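Local structure of cycloalternan-forming enzyme (Listeria monocytogenes serovar 1/2a, 5F7U) at residues 23-28 with 111-116; 47-52 with 77-82; 143-148 with 225-230; 263-268 with 280-285; 547-552 with 556-561. The protein is a multidomain protein built round a glycosyl hydrolase family 31 TIM barrel, with beta-rich N-terminal domains and a family 6 carbohydrate-binding module. The protein carries 1 engineered substitution. All blocks are in the same frame, centred on the assembly; numbering follows the deposited sequence. Where two conformers were deposited one is given.

Contacts 1, 3 and 5 are buried. Contact 2 is partly buried, and contact 4 lies at the surface. Contacts 1 and 2 belong to the N-terminal beta region and touch where T23 CG2 meets Y78 CE2, 4.0 Å away. Contact 1 touches contact 3, since strands 106-129 and 214-229 are neighbours. Contact 4 joins a strand to a helix end in the galactose mutarotase-like domain, and contact 5 lies in the TIM barrel. Aromatic rings dominate contacts 2, 3 and 5: an indole against a valine methyl, two rings, and a ring with a methionine, respectively. Contact 1 sets an arginine against a phenylalanine. Contact 4 alone has a direct salt bridge across its segments, with waters beside it.

Contact 1 (23-28 with 111-116); sequences TERSPR and FTFYVT
R25 sets its guanidinium group obliquely against the ring of F113. The nearest pair is R25 NH2 and F113 CD2, 3.6 Å apart. CD2 sits over one face of the guanidinium, towards its rim. The two planes are 49° apart, so the groups are inclined and not stacked. The aliphatic part also joins in: R25 CD is 4.0 Å from F113 CE2. R25 is extended through its first two torsions and bends at the third (chi3 73°). The bend lets NE and NH1 donate to R28 O, at 2.9 and 2.8 Å, while one face of the group meets F113. The guanidinium thus uses its NE side to hold R28 O with two bonds, and the oxygen lies close to its plane. Strand 25-26 pairs with strand 36-43, and strand 106-129 pairs with strand 91-100. This is consistent with the beta-sandwich fold of the E-set clan. F111 adds a smaller touch: its CB is 4.3 Å from R25 NH2, at the edge of the guanidinium. A water bridges the segments, accepting from R25 NH2 at 3.0 Å and donating to T112 O at 2.8 Å. R25 NH2 is also hydrogen-bonded to Y94 OH.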
# COMPACT_ATOMS: atom_id res chain seq x y z
N THR A 23 24.40 28.55 -7.94
CA THR A 23 25.72 28.88 -7.38
C THR A 23 26.41 27.66 -6.79
O THR A 23 27.16 27.76 -5.79
CB THR A 23 25.61 29.99 -6.32
OG1 THR A 23 24.66 29.60 -5.32
CG2 THR A 23 25.19 31.32 -6.98
N GLU A 24 26.19 26.51 -7.44
CA GLU A 24 26.72 25.21 -6.98
C GLU A 24 28.01 24.84 -7.71
O GLU A 24 28.40 25.49 -8.70
CB GLU A 24 25.70 24.11 -7.22
CG GLU A 24 24.41 24.25 -6.41
CD GLU A 24 23.54 23.00 -6.45
OE1 GLU A 24 24.01 21.92 -6.92
OE2 GLU A 24 22.38 23.10 -5.99
N ARG A 25 28.64 23.77 -7.24
CA ARG A 25 29.74 23.13 -7.95
C ARG A 25 29.18 21.98 -8.77
O ARG A 25 28.29 21.26 -8.31
CB ARG A 25 30.74 22.59 -6.94
CG ARG A 25 31.82 21.69 -7.54
CD ARG A 25 32.84 21.38 -6.47
NE ARG A 25 32.34 20.43 -5.46
CZ ARG A 25 32.53 20.56 -4.15
NH1 ARG A 25 32.11 19.60 -3.34
NH2 ARG A 25 33.13 21.64 -3.65
N SER A 26 29.68 21.80 -9.99
CA SER A 26 29.22 20.70 -10.84
C SER A 26 30.42 19.97 -11.44
O SER A 26 31.28 20.62 -12.03
CB SER A 26 28.28 21.22 -11.94
OG SER A 26 27.81 20.13 -12.73
N PRO A 27 30.52 18.64 -11.26
CA PRO A 27 29.66 17.82 -10.38
C PRO A 27 29.82 18.18 -8.92
O PRO A 27 30.87 18.68 -8.51
CB PRO A 27 30.20 16.40 -10.58
CG PRO A 27 31.28 16.47 -11.60
CD PRO A 27 31.73 17.91 -11.69
N ARG A 28 28.80 17.90 -8.11
CA ARG A 28 28.90 18.16 -6.66
C ARG A 28 30.07 17.40 -6.04
O ARG A 28 30.82 17.96 -5.24
CB ARG A 28 27.58 17.79 -5.97
CG ARG A 28 26.46 18.79 -6.28
CD ARG A 28 25.16 18.32 -5.64
NE ARG A 28 24.05 19.21 -5.96
CZ ARG A 28 22.76 18.87 -5.91
NH1 ARG A 28 22.38 17.63 -5.59
NH2 ARG A 28 21.84 19.80 -6.20
N PHE A 111 36.17 25.45 0.73
CA PHE A 111 35.46 24.19 0.48
C PHE A 111 36.45 23.13 0.02
O PHE A 111 37.36 23.42 -0.78
CB PHE A 111 34.37 24.39 -0.59
CG PHE A 111 33.41 25.51 -0.29
CD1 PHE A 111 32.44 25.37 0.71
CD2 PHE A 111 33.47 26.70 -1.01
CE1 PHE A 111 31.53 26.40 0.97
CE2 PHE A 111 32.56 27.74 -0.76
CZ PHE A 111 31.59 27.59 0.23
N THR A 112 36.29 21.91 0.52
CA THR A 112 37.20 20.83 0.15
C THR A 112 36.42 19.74 -0.56
O THR A 112 35.29 19.45 -0.16
CB THR A 112 37.96 20.28 1.38
OG1 THR A 112 38.80 21.32 1.92
CG2 THR A 112 38.85 19.04 1.03
N PHE A 113 37.00 19.17 -1.61
CA PHE A 113 36.48 17.90 -2.15
C PHE A 113 37.62 16.93 -2.41
O PHE A 113 38.77 17.35 -2.63
CB PHE A 113 35.57 18.08 -3.39
CG PHE A 113 36.24 18.69 -4.61
CD1 PHE A 113 36.89 17.89 -5.56
CD2 PHE A 113 36.15 20.06 -4.85
CE1 PHE A 113 37.46 18.46 -6.71
CE2 PHE A 113 36.71 20.64 -5.99
CZ PHE A 113 37.37 19.84 -6.92
N TYR A 114 37.29 15.64 -2.35
CA TYR A 114 38.26 14.57 -2.55
C TYR A 114 37.84 13.79 -3.79
O TYR A 114 36.71 13.31 -3.88
CB TYR A 114 38.32 13.64 -1.34
CG TYR A 114 38.54 14.36 -0.03
CD1 TYR A 114 39.84 14.60 0.45
CD2 TYR A 114 37.45 14.78 0.76
CE1 TYR A 114 40.03 15.26 1.66
CE2 TYR A 114 37.64 15.43 1.97
CZ TYR A 114 38.93 15.66 2.41
OH TYR A 114 39.11 16.30 3.62
N VAL A 115 38.75 13.67 -4.73
CA VAL A 115 38.43 13.11 -6.04
C VAL A 115 38.49 11.59 -5.97
O VAL A 115 39.48 11.00 -5.53
CB VAL A 115 39.33 13.71 -7.13
CG1 VAL A 115 39.01 13.10 -8.48
CG2 VAL A 115 39.15 15.23 -7.17
N THR A 116 37.40 10.97 -6.41
CA THR A 116 37.17 9.55 -6.20
C THR A 116 37.20 8.73 -7.49
O THR A 116 37.10 9.28 -8.60
CB THR A 116 35.80 9.35 -5.53
OG1 THR A 116 34.81 10.01 -6.34
CG2 THR A 116 35.78 9.95 -4.12
O HOH W 1 33.04 20.93 -0.75

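Contact 2 (47-52 with 77-82); sequences NGQDVW and TYWKAD
V51 puts a methyl group on the indole of W79. Its CG2 is 3.5 Å from the centroid of the five-membered ring and 11° off the ring normal, a CH-pi contact. The V51 torsion (chi1 175°) sends CG1 anti to the backbone N and leaves CG2 for the ring. T77 CG2, from the same strand as W79, covers the opposite face, 3.3 Å above the plane. The indole therefore lies between two methyl groups, both set toward the rim. Q49 reaches it with an extended chain that crosses the indole at about a right angle. Its amide is nearly coplanar with the ring. Its OE1 is at the ring edge, in plane, 3.8 Å from W79 CZ2. T42 OG1 is hydrogen-bonded to both Q49 OE1 and W79 NE1. A water donates to T77 OG1 at 2.6 Å and, weakly, to Q49 OE1; T77 OG1 also bonds N72 OD1. The strand segments run in similar directions, 37° apart and 8.1 Å between axes. Side chains facing across such a gap are consistent with the beta-sandwich fold of the E-set clan.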
# COMPACT_ATOMS: atom_id res chain seq x y z
N ASN A 47 30.04 47.17 -13.73
CA ASN A 47 31.29 47.06 -14.49
C ASN A 47 32.48 47.01 -13.53
O ASN A 47 32.42 47.56 -12.43
CB ASN A 47 31.44 48.23 -15.48
CG ASN A 47 30.50 48.13 -16.69
OD1 ASN A 47 30.32 47.05 -17.26
ND2 ASN A 47 29.92 49.25 -17.08
N GLY A 48 33.55 46.35 -13.94
CA GLY A 48 34.78 46.36 -13.15
C GLY A 48 34.78 45.35 -12.02
O GLY A 48 35.59 45.45 -11.10
N GLN A 49 33.87 44.39 -12.08
CA GLN A 49 33.88 43.28 -11.14
C GLN A 49 34.84 42.21 -11.61
O GLN A 49 34.89 41.90 -12.79
CB GLN A 49 32.48 42.68 -10.98
CG GLN A 49 31.50 43.64 -10.30
CD GLN A 49 30.24 42.96 -9.78
OE1 GLN A 49 29.88 41.85 -10.19
NE2 GLN A 49 29.56 43.65 -8.87
N ASP A 50 35.61 41.66 -10.66
CA ASP A 50 36.46 40.49 -10.90
C ASP A 50 36.04 39.38 -9.96
O ASP A 50 35.73 39.63 -8.80
CB ASP A 50 37.93 40.83 -10.62
CG ASP A 50 38.44 41.95 -11.49
OD1 ASP A 50 38.32 41.87 -12.73
OD2 ASP A 50 38.99 42.92 -10.92
N VAL A 51 35.99 38.16 -10.50
CA VAL A 51 35.69 36.97 -9.71
C VAL A 51 36.77 35.95 -10.02
O VAL A 51 37.12 35.72 -11.19
CB VAL A 51 34.28 36.40 -10.01
CG1 VAL A 51 34.03 35.09 -9.26
CG2 VAL A 51 33.23 37.42 -9.60
N TRP A 52 37.32 35.38 -8.96
CA TRP A 52 38.41 34.44 -9.10
C TRP A 52 38.39 33.40 -8.00
O TRP A 52 37.63 33.51 -7.02
CB TRP A 52 39.77 35.16 -9.17
CG TRP A 52 40.23 35.74 -7.87
CD1 TRP A 52 41.11 35.17 -6.99
CD2 TRP A 52 39.84 36.99 -7.30
NE1 TRP A 52 41.30 36.00 -5.90
CE2 TRP A 52 40.54 37.13 -6.07
CE3 TRP A 52 38.99 38.03 -7.71
CZ2 TRP A 52 40.41 38.26 -5.24
CZ3 TRP A 52 38.84 39.16 -6.87
CH2 TRP A 52 39.55 39.26 -5.65
N THR A 77 25.07 39.04 -11.06
CA THR A 77 25.86 38.43 -12.13
C THR A 77 26.25 37.03 -11.71
O THR A 77 26.61 36.78 -10.54
CB THR A 77 27.12 39.27 -12.44
OG1 THR A 77 26.70 40.59 -12.80
CG2 THR A 77 27.90 38.68 -13.63
N TYR A 78 26.21 36.12 -12.67
CA TYR A 78 26.57 34.72 -12.44
C TYR A 78 27.78 34.43 -13.29
O TYR A 78 27.86 34.88 -14.45
CB TYR A 78 25.39 33.79 -12.77
CG TYR A 78 24.27 33.99 -11.78
CD1 TYR A 78 23.30 34.98 -11.98
CD2 TYR A 78 24.19 33.20 -10.62
CE1 TYR A 78 22.28 35.18 -11.07
CE2 TYR A 78 23.18 33.40 -9.70
CZ TYR A 78 22.24 34.38 -9.93
OH TYR A 78 21.25 34.59 -9.00
N TRP A 79 28.73 33.74 -12.69
CA TRP A 79 30.06 33.49 -13.24
C TRP A 79 30.38 31.99 -13.17
O TRP A 79 29.89 31.30 -12.27
CB TRP A 79 31.11 34.22 -12.40
CG TRP A 79 30.86 35.68 -12.12
CD1 TRP A 79 30.03 36.21 -11.18
CD2 TRP A 79 31.51 36.80 -12.75
NE1 TRP A 79 30.09 37.59 -11.20
CE2 TRP A 79 30.99 37.98 -12.15
CE3 TRP A 79 32.47 36.92 -13.77
CZ2 TRP A 79 31.39 39.27 -12.55
CZ3 TRP A 79 32.87 38.21 -14.17
CH2 TRP A 79 32.34 39.36 -13.55
N LYS A 80 31.20 31.52 -14.12
CA LYS A 80 31.70 30.14 -14.11
C LYS A 80 33.21 30.12 -14.02
O LYS A 80 33.90 30.75 -14.84
CB LYS A 80 31.26 29.37 -15.36
CG LYS A 80 29.81 28.96 -15.34
CD LYS A 80 29.48 28.10 -16.56
CE LYS A 80 28.02 27.64 -16.53
NZ LYS A 80 27.73 26.59 -15.51
N ALA A 81 33.71 29.39 -13.02
CA ALA A 81 35.14 29.15 -12.87
C ALA A 81 35.42 27.68 -13.17
O ALA A 81 34.78 26.80 -12.58
CB ALA A 81 35.59 29.50 -11.46
N ASP A 82 36.36 27.43 -14.08
CA ASP A 82 36.68 26.06 -14.51
C ASP A 82 37.97 25.60 -13.86
O ASP A 82 39.03 26.14 -14.15
CB ASP A 82 36.80 26.01 -16.05
CG ASP A 82 36.97 24.60 -16.59
OD1 ASP A 82 36.95 23.62 -15.81
OD2 ASP A 82 37.10 24.46 -17.82
O HOH W 2 28.51 42.43 -12.52

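Contact 3 (143-148 with 225-230); sequences GDFSPK and LGWLTD
The F145 ring and the five-membered ring of W227 lie nearly parallel, with planes 18° apart. They are slid past each other, with centroids 5.5 Å apart, so they barely overlap. The closest pair is F145 CD2 and W227 NE1, at 3.4 Å. P147 comes to the far end of the indole, with CG 3.7 Å from W227 CH2; the two side chains cross at about a right angle. T229 completes the contact through OG1, 3.8 Å from F145 CZ. The loop between strands 134-140 and 148-153 is thus laid on strand 214-229, which belongs to the galactose mutarotase-like domain. P165 touches both F145 and W227, and M329 also packs on F145. The polar atoms in this apolar patch have partners beyond the two segments. W227 NE1 bonds E119 OE1, and T229 OG1 bonds V234 O and G231 N. No hydrogen bond crosses between the segments, so the loop meets the strand by van der Waals packing.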
# COMPACT_ATOMS: atom_id res chain seq x y z
N GLY A 143 43.51 0.20 -5.72
CA GLY A 143 43.68 0.73 -4.37
C GLY A 143 44.36 -0.25 -3.43
O GLY A 143 44.65 -1.39 -3.81
N ASP A 144 44.58 0.18 -2.20
CA ASP A 144 45.32 -0.62 -1.21
C ASP A 144 44.48 -1.14 -0.03
O ASP A 144 45.02 -1.49 1.01
CB ASP A 144 46.55 0.14 -0.71
CG ASP A 144 46.20 1.49 -0.07
OD1 ASP A 144 45.02 1.73 0.29
OD2 ASP A 144 47.13 2.32 0.05
N PHE A 145 43.15 -1.20 -0.20
CA PHE A 145 42.30 -1.71 0.88
C PHE A 145 42.36 -3.23 0.97
O PHE A 145 42.73 -3.88 0.00
CB PHE A 145 40.83 -1.31 0.66
CG PHE A 145 40.53 0.16 0.82
CD1 PHE A 145 41.45 1.06 1.35
CD2 PHE A 145 39.27 0.64 0.44
CE1 PHE A 145 41.13 2.42 1.48
CE2 PHE A 145 38.94 1.98 0.59
CZ PHE A 145 39.88 2.88 1.09
N SER A 146 42.00 -3.78 2.13
CA SER A 146 41.79 -5.22 2.30
C SER A 146 40.33 -5.49 2.65
O SER A 146 40.01 -5.69 3.83
CB SER A 146 42.72 -5.79 3.37
OG SER A 146 44.07 -5.50 3.06
N PRO A 147 39.44 -5.49 1.64
CA PRO A 147 38.00 -5.63 1.93
C PRO A 147 37.58 -6.94 2.59
O PRO A 147 38.23 -7.97 2.41
CB PRO A 147 37.31 -5.49 0.57
CG PRO A 147 38.37 -5.52 -0.46
CD PRO A 147 39.70 -5.35 0.19
N LYS A 148 36.52 -6.85 3.38
CA LYS A 148 35.90 -8.02 3.99
C LYS A 148 34.42 -7.95 3.75
O LYS A 148 33.82 -6.90 3.99
CB LYS A 148 36.14 -8.04 5.49
CG LYS A 148 37.60 -8.32 5.88
CD LYS A 148 37.74 -8.12 7.37
CE LYS A 148 39.20 -8.15 7.82
NZ LYS A 148 39.61 -9.55 8.09
N LEU A 225 30.62 -5.77 -7.18
CA LEU A 225 30.45 -5.14 -5.89
C LEU A 225 31.58 -4.15 -5.62
O LEU A 225 32.75 -4.53 -5.62
CB LEU A 225 30.45 -6.24 -4.81
CG LEU A 225 30.35 -5.92 -3.33
CD1 LEU A 225 29.10 -5.10 -3.01
CD2 LEU A 225 30.36 -7.23 -2.57
N GLY A 226 31.22 -2.90 -5.39
CA GLY A 226 32.22 -1.83 -5.36
C GLY A 226 31.88 -0.64 -4.49
O GLY A 226 30.77 -0.51 -3.99
N TRP A 227 32.87 0.24 -4.34
CA TRP A 227 32.76 1.44 -3.51
C TRP A 227 33.55 2.54 -4.22
O TRP A 227 34.53 2.27 -4.95
CB TRP A 227 33.29 1.20 -2.09
CG TRP A 227 34.68 0.62 -2.07
CD1 TRP A 227 35.85 1.32 -1.94
CD2 TRP A 227 35.04 -0.74 -2.27
NE1 TRP A 227 36.92 0.45 -2.02
CE2 TRP A 227 36.45 -0.82 -2.22
CE3 TRP A 227 34.30 -1.93 -2.46
CZ2 TRP A 227 37.15 -2.04 -2.37
CZ3 TRP A 227 34.99 -3.14 -2.62
CH2 TRP A 227 36.40 -3.18 -2.58
N LEU A 228 33.11 3.78 -3.99
CA LEU A 228 33.65 4.96 -4.66
C LEU A 228 34.48 5.74 -3.64
O LEU A 228 33.96 6.18 -2.63
CB LEU A 228 32.48 5.80 -5.20
CG LEU A 228 32.82 7.10 -5.91
CD1 LEU A 228 33.60 6.82 -7.19
CD2 LEU A 228 31.52 7.83 -6.23
N THR A 229 35.79 5.86 -3.88
CA THR A 229 36.71 6.30 -2.84
C THR A 229 37.87 7.10 -3.43
O THR A 229 38.22 6.92 -4.60
CB THR A 229 37.26 5.10 -2.01
OG1 THR A 229 38.08 5.57 -0.94
CG2 THR A 229 38.12 4.15 -2.86
N ASP A 230 38.43 8.00 -2.63
CA ASP A 230 39.69 8.63 -2.99
C ASP A 230 40.89 7.77 -2.54
O ASP A 230 42.04 8.12 -2.83
CB ASP A 230 39.78 10.07 -2.45
CG ASP A 230 39.95 10.13 -0.94
OD1 ASP A 230 39.50 9.21 -0.22
OD2 ASP A 230 40.53 11.11 -0.47

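Contact 4 (263-268 with 280-285); sequences RGKDVE and QTERTY
K265 and E282 form a salt bridge, with NZ donating to OE2 at 2.8 Å. The ammonium comes from above the carboxylate plane, 44° out of it. K265 bends at its second torsion (chi2 -79°). Its chain crosses E282 obliquely, with K265 CD 3.7 Å from E282 OE1. E282 is extended beyond CG and reaches out from the end of helix 278-281. It is the C-prime residue of a Schellman motif, with positive phi (61°). In that motif E282 N bonds A279 O and R283 N bonds Q278 O. The other carboxylate oxygen, OE1, faces water. One water accepts from D266 N and donates to E282 OE1, each at 3.0 Å. A second lies 2.7 Å from the same OE1 and 2.8 Å from D266 O. A third water accepts from E268 N at 2.9 Å and donates to E282 O. The acids on strand 266-269 have partners of their own. D266 OD2 forms a salt bridge with K314 NZ, and D266 OD1 a hydrogen bond with S313 OG. E268 OE1 and OE2 are hydrogen-bonded to H306 NE2 and Q308 NE2, respectively.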
# COMPACT_ATOMS: atom_id res chain seq x y z
N ARG A 263 10.58 -2.69 -13.71
CA ARG A 263 11.55 -3.08 -14.75
C ARG A 263 11.60 -2.00 -15.83
O ARG A 263 10.57 -1.57 -16.32
CB ARG A 263 11.26 -4.46 -15.35
CG ARG A 263 12.46 -5.01 -16.12
CD ARG A 263 12.13 -6.22 -17.00
NE ARG A 263 13.37 -6.72 -17.57
CZ ARG A 263 14.19 -7.55 -16.93
NH1 ARG A 263 13.88 -8.00 -15.71
NH2 ARG A 263 15.34 -7.93 -17.50
N GLY A 264 12.81 -1.56 -16.17
CA GLY A 264 13.06 -0.51 -17.14
C GLY A 264 13.35 0.86 -16.54
O GLY A 264 13.81 1.75 -17.26
N LYS A 265 13.07 1.02 -15.24
CA LYS A 265 13.16 2.32 -14.58
C LYS A 265 14.42 2.45 -13.72
O LYS A 265 14.90 1.45 -13.14
CB LYS A 265 11.96 2.54 -13.63
CG LYS A 265 10.55 2.49 -14.22
CD LYS A 265 10.21 3.79 -14.92
CE LYS A 265 8.75 3.82 -15.36
NZ LYS A 265 8.62 4.87 -16.41
N ASP A 266 14.90 3.69 -13.60
CA ASP A 266 15.85 4.07 -12.55
C ASP A 266 15.02 4.61 -11.40
O ASP A 266 14.43 5.67 -11.53
CB ASP A 266 16.81 5.16 -13.04
CG ASP A 266 17.77 4.65 -14.08
OD1 ASP A 266 18.37 3.59 -13.85
OD2 ASP A 266 17.93 5.31 -15.13
N VAL A 267 14.99 3.89 -10.30
CA VAL A 267 14.10 4.21 -9.17
C VAL A 267 14.91 4.93 -8.10
O VAL A 267 15.90 4.40 -7.61
CB VAL A 267 13.46 2.94 -8.57
CG1 VAL A 267 12.46 3.33 -7.51
CG2 VAL A 267 12.79 2.10 -9.65
N GLU A 268 14.47 6.14 -7.73
CA GLU A 268 15.18 6.93 -6.72
C GLU A 268 14.53 6.71 -5.37
O GLU A 268 13.32 6.93 -5.23
CB GLU A 268 15.09 8.43 -7.04
CG GLU A 268 15.53 8.81 -8.44
CD GLU A 268 16.97 8.47 -8.78
OE1 GLU A 268 17.83 8.29 -7.88
OE2 GLU A 268 17.27 8.41 -9.99
N GLN A 280 3.99 11.22 -13.53
CA GLN A 280 4.74 11.75 -14.67
C GLN A 280 6.19 12.03 -14.32
O GLN A 280 7.09 11.70 -15.08
CB GLN A 280 4.05 13.00 -15.24
CG GLN A 280 2.61 12.72 -15.68
CD GLN A 280 1.52 13.13 -14.67
OE1 GLN A 280 1.47 12.68 -13.49
NE2 GLN A 280 0.58 13.96 -15.15
N THR A 281 6.40 12.58 -13.12
CA THR A 281 7.75 12.90 -12.64
C THR A 281 8.43 11.70 -11.96
O THR A 281 9.62 11.76 -11.68
CB THR A 281 7.73 14.06 -11.61
OG1 THR A 281 6.98 13.67 -10.46
CG2 THR A 281 7.10 15.32 -12.20
N GLU A 282 7.67 10.63 -11.70
CA GLU A 282 8.18 9.41 -11.04
C GLU A 282 8.71 9.75 -9.65
O GLU A 282 9.76 9.23 -9.22
CB GLU A 282 9.24 8.70 -11.93
CG GLU A 282 8.78 8.60 -13.38
CD GLU A 282 9.63 7.70 -14.26
OE1 GLU A 282 10.75 7.30 -13.86
OE2 GLU A 282 9.18 7.42 -15.38
N ARG A 283 7.99 10.63 -8.96
CA ARG A 283 8.38 11.04 -7.60
C ARG A 283 7.40 10.46 -6.57
O ARG A 283 6.34 9.94 -6.95
CB ARG A 283 8.49 12.55 -7.49
CG ARG A 283 9.60 13.09 -8.41
CD ARG A 283 9.61 14.59 -8.43
NE ARG A 283 10.55 15.05 -9.45
CZ ARG A 283 10.84 16.32 -9.69
NH1 ARG A 283 10.26 17.30 -8.98
NH2 ARG A 283 11.72 16.61 -10.67
N THR A 284 7.77 10.53 -5.30
CA THR A 284 6.95 10.00 -4.22
C THR A 284 7.28 10.60 -2.87
O THR A 284 8.43 11.00 -2.61
CB THR A 284 7.01 8.47 -4.12
OG1 THR A 284 6.09 8.02 -3.12
CG2 THR A 284 8.45 7.95 -3.79
N TYR A 285 6.26 10.61 -2.01
CA TYR A 285 6.40 11.05 -0.63
C TYR A 285 6.97 9.95 0.25
O TYR A 285 7.43 10.22 1.35
CB TYR A 285 5.02 11.35 -0.05
CG TYR A 285 4.11 12.24 -0.86
CD1 TYR A 285 4.19 13.63 -0.74
CD2 TYR A 285 3.12 11.67 -1.71
CE1 TYR A 285 3.32 14.46 -1.45
CE2 TYR A 285 2.25 12.50 -2.42
CZ TYR A 285 2.37 13.88 -2.29
OH TYR A 285 1.52 14.66 -2.98
O HOH W 3 11.71 6.31 -11.54
O HOH W 4 13.23 5.82 -14.84
O HOH W 5 12.13 7.34 -8.90

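Contact 5 (547-552 with 556-561); sequences TTFSNG and QEMRNR
In the family 31 TIM barrel, the loop after the fourth barrel strand, 534-536, folds back on the helix that follows it, 555-577. The loop makes a type I beta turn from F549 to G552, closed by G552 N donating to F549 O at 2.9 Å. F549 and M558 carry the contact. M558 CG is 3.6 Å from F549 CD1, over one face of the ring. M558 CB lies over the same ring, 4.1 Å from its centroid, as a CH-pi contact. The methionine chain is bent at chi2 (-62°) and chi3 (-59°), which curls its end back over the ring. SD stands 5.0 Å from the ring centroid in an oblique Met-aromatic contact, and CE lies above the plane towards the rim. N551, in the turn, brings ND2 to 3.8 Å from M558 SD. Its OD1 is hydrogen-bonded to E553 N. Y562 of the same helix also touches F549. The contact is thus mainly apolar, dispersion probably contributes most, and no hydrogen bond joins the two segments.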
# COMPACT_ATOMS: atom_id res chain seq x y z
N THR A 547 23.27 20.27 7.03
CA THR A 547 22.20 20.23 8.01
C THR A 547 22.48 19.10 9.00
O THR A 547 22.72 17.98 8.58
CB THR A 547 20.84 20.05 7.31
OG1 THR A 547 20.69 21.12 6.37
CG2 THR A 547 19.70 20.08 8.33
N THR A 548 22.51 19.43 10.30
CA THR A 548 23.00 18.49 11.32
C THR A 548 21.95 18.26 12.41
O THR A 548 21.41 19.22 12.97
CB THR A 548 24.30 19.02 11.98
OG1 THR A 548 25.26 19.34 10.96
CG2 THR A 548 24.90 17.96 12.95
N PHE A 549 21.72 16.99 12.73
CA PHE A 549 20.74 16.58 13.74
C PHE A 549 21.41 16.17 15.05
O PHE A 549 22.64 15.94 15.09
CB PHE A 549 19.81 15.51 13.16
CG PHE A 549 19.02 16.01 11.98
CD1 PHE A 549 19.63 16.18 10.73
CD2 PHE A 549 17.69 16.36 12.12
CE1 PHE A 549 18.92 16.69 9.65
CE2 PHE A 549 16.96 16.86 11.04
CZ PHE A 549 17.58 17.03 9.80
N SER A 550 20.61 16.07 16.11
CA SER A 550 21.15 15.78 17.45
C SER A 550 21.80 14.40 17.56
O SER A 550 22.63 14.18 18.45
CB SER A 550 20.07 15.94 18.52
OG SER A 550 19.21 14.82 18.49
N ASN A 551 21.40 13.49 16.68
CA ASN A 551 21.97 12.16 16.59
C ASN A 551 23.32 12.15 15.85
O ASN A 551 23.90 11.09 15.65
CB ASN A 551 20.97 11.15 15.98
CG ASN A 551 20.63 11.44 14.51
OD1 ASN A 551 21.10 12.41 13.92
ND2 ASN A 551 19.81 10.59 13.93
N GLY A 552 23.80 13.32 15.45
CA GLY A 552 25.09 13.45 14.75
C GLY A 552 25.01 13.23 13.24
O GLY A 552 25.96 13.52 12.52
N GLN A 556 22.10 14.33 4.20
CA GLN A 556 22.01 13.21 3.24
C GLN A 556 21.39 11.98 3.87
O GLN A 556 20.56 11.32 3.25
CB GLN A 556 23.38 12.84 2.70
CG GLN A 556 23.89 13.84 1.69
CD GLN A 556 25.35 13.60 1.41
OE1 GLN A 556 26.20 13.94 2.22
NE2 GLN A 556 25.64 13.00 0.26
N GLU A 557 21.81 11.69 5.09
CA GLU A 557 21.34 10.50 5.78
C GLU A 557 19.93 10.69 6.31
O GLU A 557 19.13 9.75 6.36
CB GLU A 557 22.28 10.15 6.93
CG GLU A 557 22.12 8.70 7.36
CD GLU A 557 23.21 8.21 8.27
OE1 GLU A 557 24.07 9.00 8.70
OE2 GLU A 557 23.20 6.99 8.56
N MET A 558 19.62 11.91 6.70
CA MET A 558 18.38 12.18 7.42
C MET A 558 17.19 12.55 6.56
O MET A 558 16.06 12.43 7.05
CB MET A 558 18.60 13.26 8.49
CG MET A 558 19.20 12.71 9.78
SD MET A 558 18.17 11.50 10.62
CE MET A 558 16.66 12.42 10.94
N ARG A 559 17.41 12.97 5.31
CA ARG A 559 16.25 13.38 4.50
C ARG A 559 15.13 12.31 4.46
O ARG A 559 13.96 12.64 4.75
CB ARG A 559 16.62 13.81 3.08
CG ARG A 559 15.34 14.18 2.32
CD ARG A 559 15.61 14.78 0.98
NE ARG A 559 14.36 15.02 0.26
CZ ARG A 559 13.66 16.15 0.28
NH1 ARG A 559 14.03 17.20 1.04
NH2 ARG A 559 12.54 16.22 -0.45
N ASN A 560 15.47 11.06 4.14
CA ASN A 560 14.44 10.02 4.03
C ASN A 560 13.88 9.60 5.40
O ASN A 560 12.70 9.23 5.52
CB ASN A 560 14.95 8.79 3.28
CG ASN A 560 15.21 9.08 1.80
OD1 ASN A 560 14.76 10.10 1.25
ND2 ASN A 560 15.92 8.17 1.14
N ARG A 561 14.74 9.67 6.41
CA ARG A 561 14.41 9.24 7.77
C ARG A 561 13.53 10.22 8.52
O ARG A 561 12.64 9.82 9.29
CB ARG A 561 15.70 8.94 8.56
CG ARG A 561 15.53 8.54 10.04
CD ARG A 561 14.54 7.39 10.26
NE ARG A 561 14.87 6.21 9.45
CZ ARG A 561 14.05 5.19 9.24
NH1 ARG A 561 12.83 5.17 9.78
NH2 ARG A 561 14.45 4.17 8.49